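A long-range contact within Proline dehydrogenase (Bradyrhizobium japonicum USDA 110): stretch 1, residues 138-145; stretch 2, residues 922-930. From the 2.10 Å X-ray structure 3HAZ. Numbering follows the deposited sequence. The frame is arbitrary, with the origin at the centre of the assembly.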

# COMPACT_ATOMS: atom_id res chain seq x y z
N PRO A 138 7.94 2.72 -44.25
CA PRO A 138 9.27 2.53 -43.67
C PRO A 138 9.32 1.32 -42.74
O PRO A 138 8.88 1.40 -41.60
CB PRO A 138 9.48 3.82 -42.86
CG PRO A 138 8.52 4.81 -43.45
CD PRO A 138 7.33 3.99 -43.84
N ASP A 139 9.84 0.21 -43.24
CA ASP A 139 9.99 -0.99 -42.44
C ASP A 139 11.43 -1.46 -42.45
O ASP A 139 12.27 -0.88 -43.12
CB ASP A 139 9.05 -2.10 -42.93
CG ASP A 139 9.16 -2.34 -44.42
OD1 ASP A 139 10.02 -1.71 -45.07
OD2 ASP A 139 8.37 -3.16 -44.94
N GLY A 140 11.72 -2.52 -41.71
CA GLY A 140 13.08 -3.00 -41.57
C GLY A 140 13.81 -2.19 -40.52
O GLY A 140 13.27 -1.22 -39.99
N THR A 141 15.04 -2.58 -40.22
CA THR A 141 15.82 -1.88 -39.21
C THR A 141 16.10 -0.45 -39.67
O THR A 141 16.08 0.49 -38.87
CB THR A 141 17.15 -2.59 -38.96
OG1 THR A 141 16.89 -3.96 -38.63
CG2 THR A 141 17.92 -1.91 -37.81
N ILE A 142 16.37 -0.30 -40.96
CA ILE A 142 16.67 1.00 -41.55
C ILE A 142 15.41 1.85 -41.68
O ILE A 142 15.43 3.03 -41.38
CB ILE A 142 17.34 0.83 -42.93
CG1 ILE A 142 18.63 0.04 -42.79
CG2 ILE A 142 17.61 2.19 -43.57
CD1 ILE A 142 19.29 -0.29 -44.13
N GLY A 143 14.31 1.24 -42.13
CA GLY A 143 13.07 1.97 -42.26
C GLY A 143 12.57 2.46 -40.92
O GLY A 143 12.09 3.59 -40.79
N ARG A 144 12.69 1.63 -39.89
CA ARG A 144 12.27 2.03 -38.56
C ARG A 144 13.15 3.18 -38.06
O ARG A 144 12.67 4.12 -37.42
CB ARG A 144 12.30 0.85 -37.58
CG ARG A 144 11.14 -0.13 -37.76
CD ARG A 144 11.12 -1.19 -36.66
NE ARG A 144 9.98 -2.09 -36.77
CZ ARG A 144 9.58 -2.92 -35.82
NH1 ARG A 144 8.52 -3.70 -36.01
NH2 ARG A 144 10.23 -2.99 -34.67
N LEU A 145 14.44 3.11 -38.38
CA LEU A 145 15.38 4.17 -38.05
C LEU A 145 15.00 5.46 -38.76
O LEU A 145 15.06 6.55 -38.19
CB LEU A 145 16.79 3.74 -38.44
CG LEU A 145 17.97 4.29 -37.64
CD1 LEU A 145 17.68 4.25 -36.15
CD2 LEU A 145 19.21 3.49 -37.99
N SER A 922 16.47 -14.06 -38.52
CA SER A 922 16.44 -12.76 -39.18
C SER A 922 16.75 -11.66 -38.20
O SER A 922 16.40 -11.74 -37.02
CB SER A 922 15.07 -12.51 -39.80
OG SER A 922 15.00 -11.20 -40.35
N ARG A 923 17.40 -10.61 -38.71
CA ARG A 923 17.66 -9.41 -37.94
C ARG A 923 16.43 -8.52 -37.98
O ARG A 923 16.24 -7.66 -37.12
CB ARG A 923 18.87 -8.67 -38.54
CG ARG A 923 19.55 -7.66 -37.62
CD ARG A 923 20.94 -7.31 -38.16
NE ARG A 923 20.87 -6.40 -39.30
CZ ARG A 923 21.78 -6.34 -40.27
NH1 ARG A 923 21.62 -5.48 -41.25
NH2 ARG A 923 22.83 -7.15 -40.26
N ILE A 924 15.57 -8.75 -38.97
CA ILE A 924 14.50 -7.81 -39.31
C ILE A 924 13.19 -8.03 -38.54
O ILE A 924 12.38 -8.90 -38.88
CB ILE A 924 14.22 -7.84 -40.83
CG1 ILE A 924 15.54 -7.73 -41.60
CG2 ILE A 924 13.26 -6.72 -41.22
CD1 ILE A 924 15.39 -7.74 -43.12
N ASP A 925 12.98 -7.23 -37.51
CA ASP A 925 11.77 -7.33 -36.69
C ASP A 925 10.48 -7.35 -37.50
O ASP A 925 9.58 -8.14 -37.21
CB ASP A 925 11.72 -6.21 -35.64
CG ASP A 925 12.72 -6.42 -34.52
OD1 ASP A 925 13.16 -7.57 -34.31
OD2 ASP A 925 13.06 -5.44 -33.84
N ASP A 926 10.37 -6.50 -38.52
CA ASP A 926 9.15 -6.48 -39.33
C ASP A 926 8.92 -7.79 -40.10
O ASP A 926 7.78 -8.22 -40.30
CB ASP A 926 9.14 -5.28 -40.29
CG ASP A 926 9.01 -3.95 -39.56
OD1 ASP A 926 8.05 -3.80 -38.78
OD2 ASP A 926 9.87 -3.06 -39.76
N SER A 927 10.01 -8.43 -40.53
CA SER A 927 9.91 -9.71 -41.23
C SER A 927 9.48 -10.81 -40.26
O SER A 927 8.57 -11.58 -40.54
CB SER A 927 11.24 -10.08 -41.88
OG SER A 927 11.58 -9.18 -42.92
N ILE A 928 10.16 -10.88 -39.12
CA ILE A 928 9.82 -11.82 -38.06
C ILE A 928 8.36 -11.68 -37.67
O ILE A 928 7.63 -12.67 -37.54
CB ILE A 928 10.70 -11.58 -36.82
CG1 ILE A 928 12.16 -11.92 -37.14
CG2 ILE A 928 10.18 -12.39 -35.62
CD1 ILE A 928 13.15 -11.23 -36.21
N GLU A 929 7.91 -10.44 -37.50
CA GLU A 929 6.55 -10.21 -37.04
C GLU A 929 5.52 -10.53 -38.12
O GLU A 929 4.44 -11.02 -37.80
CB GLU A 929 6.39 -8.79 -36.49
CG GLU A 929 7.06 -8.63 -35.13
CD GLU A 929 7.35 -7.19 -34.76
OE1 GLU A 929 6.80 -6.28 -35.42
OE2 GLU A 929 8.13 -6.97 -33.80
N ALA A 930 5.85 -10.28 -39.38
CA ALA A 930 4.96 -10.65 -40.48
C ALA A 930 4.80 -12.16 -40.58
O ALA A 930 3.70 -12.67 -40.82
CB ALA A 930 5.45 -10.08 -41.80
O HOH W 1 14.55 -4.60 -37.36
O HOH W 2 8.17 -4.47 -32.83

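A small, mainly polar contact, burying 340 Å² in all, joins two helix beginnings 781 or more residues apart through one arginine, Arg144, and a cluster of acidic side chains led by Asp926. Asp926 (chi1 m) points toward stretch 1 and uses both carboxylate oxygens: OD1 takes a hydrogen bond from Arg144 NH1 (2.8 Å), while OD2 accepts one from the backbone Gly140 N (2.7 Å) and a weak one from Arg144 NE (3.1 Å). The nearly extended Arg144 side chain (m, t, t) carries its guanidinium across to helix 925-930. There Arg144 NH1 also meets Glu929 OE1 at 3.2 Å, a salt bridge with a weak hydrogen bond, at the edge of the group. Asp925 lies over one face instead; its OD2, 3.8 Å from Arg144 NH2, contributes charge alone. Water 2 accepts from Arg144 NH2 (3.1 Å) and donates to Glu929 OE2 (2.7 Å). Deeper in, buried Gly140 packs its CA 3.7 Å from Ile924 CG2. Its phi/psi of 82/175 suits glycine, since a CB would jam against the preceding carbonyl. Water 1 completes the join, donating to Thr141 OG1 (2.7 Å) and accepting from Asp925 N (3.1 Å), a helix-start amide. Ile924, at the N-cap position, donates its N to Ser922 OG (2.9 Å), a bond within stretch 2.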